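Local atomic coordinates of OXA-46 oxacillinase (PDB entry 3IF6), a protein that probably hydrolyses beta-lactam antibiotics to substituted beta-amino acids as a class D serine beta-lactamase of Pseudomonas aeruginosa. Residues E170-L173 / F174-L178; P184-V187 / E188-R191. One frame throughout, in Å; residues are numbered along the deposited sequence.

Interaction 1. Residues E170-L173 / F174-L178; sequences EQIL and FLRKL
Ile172 and Arg176, one helical turn apart, make the side-chain contact here: the methyl CG2 of Ile172 sits 3.9 Å from NH2 of Arg176, at the edge of the guanidinium and in its plane. CG2 gets there by standing anti to the backbone N, and the arginine chain bends at chi3 (-42°) to bring its flat end back. Leu175 meets backbone instead, its CG lying 3.1 Å from the carbonyl O of Gln171, while CG of Lys177 lies 3.5 Å from O of Leu173.

Four backbone bonds set this spacing. Phe174 N to Glu170 O is almost straight at 3.1 Å (176° at the hydrogen), and Arg176 N reaches Ile172 O at 2.9 Å; Leu175 N binds Gln171 O and Lys177 N binds Leu173 O in the same i to i+4 step.

Further out, Arg176 is salt-bridged to Glu49 and Glu170 to Arg67, whereas NE2 of Gln171 bonds to OG1 of Thr73, next in sequence to the predicted nucleophile Ser72. Ile172 and Leu175 pack on strands of the main sheet. This is regular alpha-helix, the 168-179 helix lying against the central sheet of the penicillin-binding-protein/serine beta-lactamase fold.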
ATOM      1  N   GLU B 170     -15.149  17.520   5.605  1.00 40.65           N
ATOM      2  CA  GLU B 170     -13.819  18.061   5.514  1.00 41.60           C
ATOM      3  C   GLU B 170     -12.751  16.951   5.449  1.00 41.79           C
ATOM      4  O   GLU B 170     -11.730  17.123   4.769  1.00 42.11           O
ATOM      5  CB  GLU B 170     -13.569  19.003   6.680  1.00 42.22           C
ATOM      6  CG  GLU B 170     -14.395  20.289   6.628  1.00 44.48           C
ATOM      7  CD  GLU B 170     -13.902  21.348   7.599  1.00 47.30           C
ATOM      8  OE1 GLU B 170     -13.763  21.058   8.809  1.00 47.05           O
ATOM      9  OE2 GLU B 170     -13.664  22.487   7.149  1.00 49.52           O
ATOM     10  N   GLN B 171     -13.013  15.812   6.118  1.00 41.75           N
ATOM     11  CA  GLN B 171     -12.135  14.627   6.058  1.00 40.62           C
ATOM     12  C   GLN B 171     -12.097  14.171   4.622  1.00 40.31           C
ATOM     13  O   GLN B 171     -11.037  13.825   4.104  1.00 39.70           O
ATOM     14  CB  GLN B 171     -12.604  13.475   6.965  1.00 40.41           C
ATOM     15  CG  GLN B 171     -12.509  13.742   8.477  1.00 39.71           C
ATOM     16  CD  GLN B 171     -11.143  13.424   9.121  1.00 39.24           C
ATOM     17  OE1 GLN B 171     -10.090  13.540   8.491  1.00 40.81           O
ATOM     18  NE2 GLN B 171     -11.167  13.057  10.399  1.00 35.83           N
ATOM     19  N   ILE B 172     -13.249  14.216   3.968  1.00 40.10           N
ATOM     20  CA  ILE B 172     -13.348  13.769   2.576  1.00 40.73           C
ATOM     21  C   ILE B 172     -12.518  14.620   1.601  1.00 41.23           C
ATOM     22  O   ILE B 172     -11.806  14.075   0.761  1.00 41.02           O
ATOM     23  CB  ILE B 172     -14.807  13.682   2.109  1.00 40.31           C
ATOM     24  CG1 ILE B 172     -15.593  12.720   3.020  1.00 39.32           C
ATOM     25  CG2 ILE B 172     -14.868  13.301   0.590  1.00 41.07           C
ATOM     26  CD1 ILE B 172     -15.529  11.274   2.637  1.00 35.84           C
ATOM     27  N   LEU B 173     -12.635  15.940   1.737  1.00 42.06           N
ATOM     28  CA  LEU B 173     -11.865  16.917   0.976  1.00 43.10           C
ATOM     29  C   LEU B 173     -10.364  16.661   1.108  1.00 43.16           C
ATOM     30  O   LEU B 173      -9.696  16.472   0.096  1.00 44.00           O
ATOM     31  CB  LEU B 173     -12.166  18.366   1.430  1.00 42.90           C
ATOM     32  CG  LEU B 173     -13.574  18.979   1.355  1.00 44.64           C
ATOM     33  CD1 LEU B 173     -13.559  20.395   1.931  1.00 45.28           C
ATOM     34  CD2 LEU B 173     -14.154  18.973  -0.056  1.00 46.46           C
ATOM     35  N   PHE B 174      -9.851  16.689   2.348  1.00 43.04           N
ATOM     36  CA  PHE B 174      -8.422  16.464   2.634  1.00 42.53           C
ATOM     37  C   PHE B 174      -7.908  15.177   2.007  1.00 42.25           C
ATOM     38  O   PHE B 174      -6.847  15.168   1.402  1.00 42.77           O
ATOM     39  CB  PHE B 174      -8.122  16.461   4.143  1.00 42.47           C
ATOM     40  CG  PHE B 174      -6.715  16.013   4.473  1.00 41.72           C
ATOM     41  CD1 PHE B 174      -5.633  16.897   4.345  1.00 41.18           C
ATOM     42  CD2 PHE B 174      -6.467  14.694   4.883  1.00 42.09           C
ATOM     43  CE1 PHE B 174      -4.322  16.475   4.627  1.00 41.36           C
ATOM     44  CE2 PHE B 174      -5.169  14.262   5.168  1.00 40.91           C
ATOM     45  CZ  PHE B 174      -4.089  15.152   5.039  1.00 40.90           C
ATOM     46  N   LEU B 175      -8.680  14.105   2.131  1.00 41.98           N
ATOM     47  CA  LEU B 175      -8.272  12.789   1.665  1.00 41.85           C
ATOM     48  C   LEU B 175      -8.244  12.727   0.169  1.00 42.95           C
ATOM     49  O   LEU B 175      -7.344  12.097  -0.395  1.00 43.02           O
ATOM     50  CB  LEU B 175      -9.199  11.695   2.187  1.00 40.92           C
ATOM     51  CG  LEU B 175      -9.268  11.378   3.668  1.00 39.76           C
ATOM     52  CD1 LEU B 175     -10.523  10.566   3.927  1.00 38.97           C
ATOM     53  CD2 LEU B 175      -8.021  10.636   4.122  1.00 40.35           C
ATOM     54  N   ARG B 176      -9.245  13.339  -0.475  1.00 44.00           N
ATOM     55  CA  ARG B 176      -9.292  13.415  -1.942  1.00 44.97           C
ATOM     56  C   ARG B 176      -8.074  14.147  -2.543  1.00 44.05           C
ATOM     57  O   ARG B 176      -7.517  13.702  -3.547  1.00 43.49           O
ATOM     58  CB  ARG B 176     -10.615  13.986  -2.457  1.00 44.42           C
ATOM     59  CG  ARG B 176     -10.776  13.772  -3.989  1.00 47.55           C
ATOM     60  CD  ARG B 176     -12.062  14.372  -4.575  1.00 48.23           C
ATOM     61  NE  ARG B 176     -13.213  14.123  -3.693  1.00 54.61           N
ATOM     62  CZ  ARG B 176     -14.480  14.260  -4.065  1.00 56.54           C
ATOM     63  NH1 ARG B 176     -14.769  14.613  -5.326  1.00 59.27           N
ATOM     64  NH2 ARG B 176     -15.456  14.021  -3.192  1.00 56.31           N
ATOM     65  N   LYS B 177      -7.660  15.243  -1.912  1.00 44.33           N
ATOM     66  CA  LYS B 177      -6.408  15.912  -2.278  1.00 44.93           C
ATOM     67  C   LYS B 177      -5.230  14.937  -2.186  1.00 44.76           C
ATOM     68  O   LYS B 177      -4.451  14.828  -3.125  1.00 45.61           O
ATOM     69  CB  LYS B 177      -6.125  17.144  -1.395  1.00 44.91           C
ATOM     70  CG  LYS B 177      -7.156  18.297  -1.461  1.00 45.39           C
ATOM     71  CD  LYS B 177      -7.200  18.996  -0.113  1.00 46.25           C
ATOM     72  CE  LYS B 177      -7.689  20.435  -0.175  1.00 49.13           C
ATOM     73  NZ  LYS B 177      -7.208  21.208   1.031  1.00 47.77           N
ATOM     74  N   LEU B 178      -5.128  14.231  -1.063  1.00 44.35           N
ATOM     75  CA  LEU B 178      -4.034  13.305  -0.786  1.00 43.76           C
ATOM     76  C   LEU B 178      -3.938  12.216  -1.843  1.00 43.48           C
ATOM     77  O   LEU B 178      -2.867  11.993  -2.413  1.00 43.32           O
ATOM     78  CB  LEU B 178      -4.185  12.690   0.614  1.00 43.97           C
ATOM     79  CG  LEU B 178      -3.156  11.646   1.081  1.00 44.02           C
ATOM     80  CD1 LEU B 178      -1.692  12.106   0.933  1.00 42.86           C
ATOM     81  CD2 LEU B 178      -3.436  11.214   2.505  1.00 43.05           C
TER

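Interaction 2. Residues P184-V187 / E188-R191; sequences PFKV and EHQR
Lys186 lays its aliphatic chain alongside His189, the two side chains pointing the same way. CB of Lys186 stands over one face of the imidazole, 4.1 Å from the centroid of the His189 ring and 28° off its normal, a CH-pi contact. The lysine chain runs extended as far as CE, which keeps its methylenes beside the ring, and only at chi4 (-73°) does NZ turn aside. Val187 and Arg191 also run side by side, with CG1 of Val187 3.3 Å from NE of Arg191, oblique to the guanidinium. A looser apolar touch joins CB of Phe185 to CG of Gln190 at 4.1 Å. Phe185 reaches inward onto helices 75-84 and 122-144.

Among the polar contacts, the amide of Gln190 turns back onto the incoming loop. Its NE2 donates to the carbonyl O of Phe185 at 3.0 Å, a bent bond whose donor stands above the carbonyl plane. The same NE2 also bonds to Asn181 O, and OE1 of Gln190 accepts from Leu183 N, so both ends of this buried amide are engaged by loop backbone. Gln190 N bonds to Lys186 O at 3.2 Å, closing the first helical turn.

As for charge, NH2 of Arg191 is paired outward, with an acidic side chain of another protein chain. With Lys186 at the N-cap position, this is the N-terminal first turn of helix 187-196, tied to the loop that leads into it.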
ATOM      1  N   PRO B 184       0.261  20.255  -0.676  1.00 47.02           N
ATOM      2  CA  PRO B 184       1.536  21.004  -0.785  1.00 46.59           C
ATOM      3  C   PRO B 184       2.786  20.276  -0.239  1.00 46.09           C
ATOM      4  O   PRO B 184       3.678  20.907   0.374  1.00 45.98           O
ATOM      5  CB  PRO B 184       1.251  22.303  -0.001  1.00 46.21           C
ATOM      6  CG  PRO B 184       0.262  21.887   1.040  1.00 46.65           C
ATOM      7  CD  PRO B 184      -0.649  20.880   0.307  1.00 47.12           C
ATOM      8  N   PHE B 185       2.884  18.973  -0.487  1.00 45.60           N
ATOM      9  CA  PHE B 185       4.052  18.218   0.009  1.00 45.21           C
ATOM     10  C   PHE B 185       4.783  17.522  -1.130  1.00 45.24           C
ATOM     11  O   PHE B 185       4.219  17.377  -2.230  1.00 45.52           O
ATOM     12  CB  PHE B 185       3.632  17.225   1.118  1.00 44.86           C
ATOM     13  CG  PHE B 185       2.992  17.897   2.303  1.00 43.96           C
ATOM     14  CD1 PHE B 185       3.781  18.410   3.344  1.00 43.52           C
ATOM     15  CD2 PHE B 185       1.617  18.065   2.356  1.00 41.86           C
ATOM     16  CE1 PHE B 185       3.222  19.053   4.422  1.00 41.55           C
ATOM     17  CE2 PHE B 185       1.043  18.710   3.428  1.00 42.11           C
ATOM     18  CZ  PHE B 185       1.854  19.211   4.468  1.00 44.28           C
ATOM     19  N   LYS B 186       6.021  17.082  -0.879  1.00 44.86           N
ATOM     20  CA  LYS B 186       6.715  16.240  -1.860  1.00 44.75           C
ATOM     21  C   LYS B 186       5.772  15.093  -2.224  1.00 44.16           C
ATOM     22  O   LYS B 186       5.055  14.616  -1.351  1.00 44.05           O
ATOM     23  CB  LYS B 186       8.033  15.684  -1.314  1.00 45.05           C
ATOM     24  CG  LYS B 186       9.175  16.682  -1.106  1.00 45.22           C
ATOM     25  CD  LYS B 186      10.457  15.888  -0.848  1.00 49.22           C
ATOM     26  CE  LYS B 186      11.559  16.708  -0.150  1.00 52.98           C
ATOM     27  NZ  LYS B 186      12.182  17.715  -1.082  1.00 53.72           N
ATOM     28  N   VAL B 187       5.743  14.690  -3.499  1.00 43.63           N
ATOM     29  CA  VAL B 187       4.901  13.569  -3.951  1.00 43.37           C
ATOM     30  C   VAL B 187       5.296  12.262  -3.238  1.00 43.41           C
ATOM     31  O   VAL B 187       4.427  11.443  -2.909  1.00 43.83           O
ATOM     32  CB  VAL B 187       4.876  13.403  -5.530  1.00 43.44           C
ATOM     33  CG1 VAL B 187       4.121  12.167  -5.946  1.00 42.94           C
ATOM     34  CG2 VAL B 187       4.247  14.636  -6.219  1.00 42.23           C
ATOM     35  N   GLU B 188       6.592  12.086  -2.971  1.00 43.00           N
ATOM     36  CA  GLU B 188       7.093  10.872  -2.307  1.00 42.37           C
ATOM     37  C   GLU B 188       6.555  10.802  -0.892  1.00 40.86           C
ATOM     38  O   GLU B 188       6.253   9.735  -0.386  1.00 40.76           O
ATOM     39  CB  GLU B 188       8.639  10.796  -2.315  1.00 41.92           C
ATOM     40  CG  GLU B 188       9.360  11.733  -1.328  1.00 43.32           C
ATOM     41  CD  GLU B 188      10.888  11.731  -1.478  1.00 44.59           C
ATOM     42  OE1 GLU B 188      11.616  11.380  -0.514  1.00 47.15           O
ATOM     43  OE2 GLU B 188      11.374  12.085  -2.572  1.00 48.62           O
ATOM     44  N   HIS B 189       6.448  11.955  -0.256  1.00 40.01           N
ATOM     45  CA  HIS B 189       5.888  12.037   1.089  1.00 38.97           C
ATOM     46  C   HIS B 189       4.406  11.673   1.119  1.00 37.97           C
ATOM     47  O   HIS B 189       3.949  10.981   2.014  1.00 38.57           O
ATOM     48  CB  HIS B 189       6.103  13.429   1.677  1.00 38.69           C
ATOM     49  CG  HIS B 189       7.534  13.749   2.006  1.00 38.71           C
ATOM     50  ND1 HIS B 189       8.522  12.783   2.103  1.00 37.75           N
ATOM     51  CD2 HIS B 189       8.127  14.931   2.308  1.00 36.27           C
ATOM     52  CE1 HIS B 189       9.663  13.365   2.436  1.00 38.37           C
ATOM     53  NE2 HIS B 189       9.451  14.666   2.565  1.00 38.24           N
ATOM     54  N   GLN B 190       3.669  12.145   0.126  1.00 37.27           N
ATOM     55  CA  GLN B 190       2.272  11.807  -0.047  1.00 36.54           C
ATOM     56  C   GLN B 190       2.108  10.310  -0.343  1.00 35.81           C
ATOM     57  O   GLN B 190       1.207   9.666   0.189  1.00 36.33           O
ATOM     58  CB  GLN B 190       1.650  12.700  -1.128  1.00 35.96           C
ATOM     59  CG  GLN B 190       1.574  14.198  -0.753  1.00 36.14           C
ATOM     60  CD  GLN B 190       0.892  15.044  -1.835  1.00 37.83           C
ATOM     61  OE1 GLN B 190      -0.329  14.981  -2.019  1.00 39.47           O
ATOM     62  NE2 GLN B 190       1.685  15.836  -2.562  1.00 40.72           N
ATOM     63  N   ARG B 191       2.998   9.754  -1.159  1.00 34.84           N
ATOM     64  CA  ARG B 191       2.944   8.340  -1.527  1.00 34.22           C
ATOM     65  C   ARG B 191       3.273   7.459  -0.334  1.00 33.02           C
ATOM     66  O   ARG B 191       2.688   6.379  -0.155  1.00 32.84           O
ATOM     67  CB  ARG B 191       3.916   8.046  -2.674  1.00 34.67           C
ATOM     68  CG  ARG B 191       3.660   8.875  -3.949  1.00 35.56           C
ATOM     69  CD  ARG B 191       4.314   8.253  -5.193  1.00 34.25           C
ATOM     70  NE  ARG B 191       3.872   8.937  -6.415  1.00 36.70           N
ATOM     71  CZ  ARG B 191       2.764   8.639  -7.104  1.00 37.57           C
ATOM     72  NH1 ARG B 191       1.971   7.646  -6.732  1.00 38.09           N
ATOM     73  NH2 ARG B 191       2.451   9.325  -8.190  1.00 38.67           N
TER

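In the fold
Interactions 1 and 2 lie in series along the chain, on consecutive helices, with centres about 14 Å apart. They meet where helix 168-179 ends: CD1 of Leu178 packs 3.9 Å from the carbonyl O of Gln190. The intervening loop touches both: Leu183 packs on the side chains of Phe174, Lys177 and Leu178, and its N is the partner of Gln190 OE1. Interaction 1 is nearer the middle of the chain, its centre about 10 Å from the chain centre against about 17 Å for interaction 2. It also approaches the predicted acyl-ester serine, the side chains of Gln171 and Ser72 being about 9 Å apart, whereas 184-191 lies away from that site and borders another protein chain.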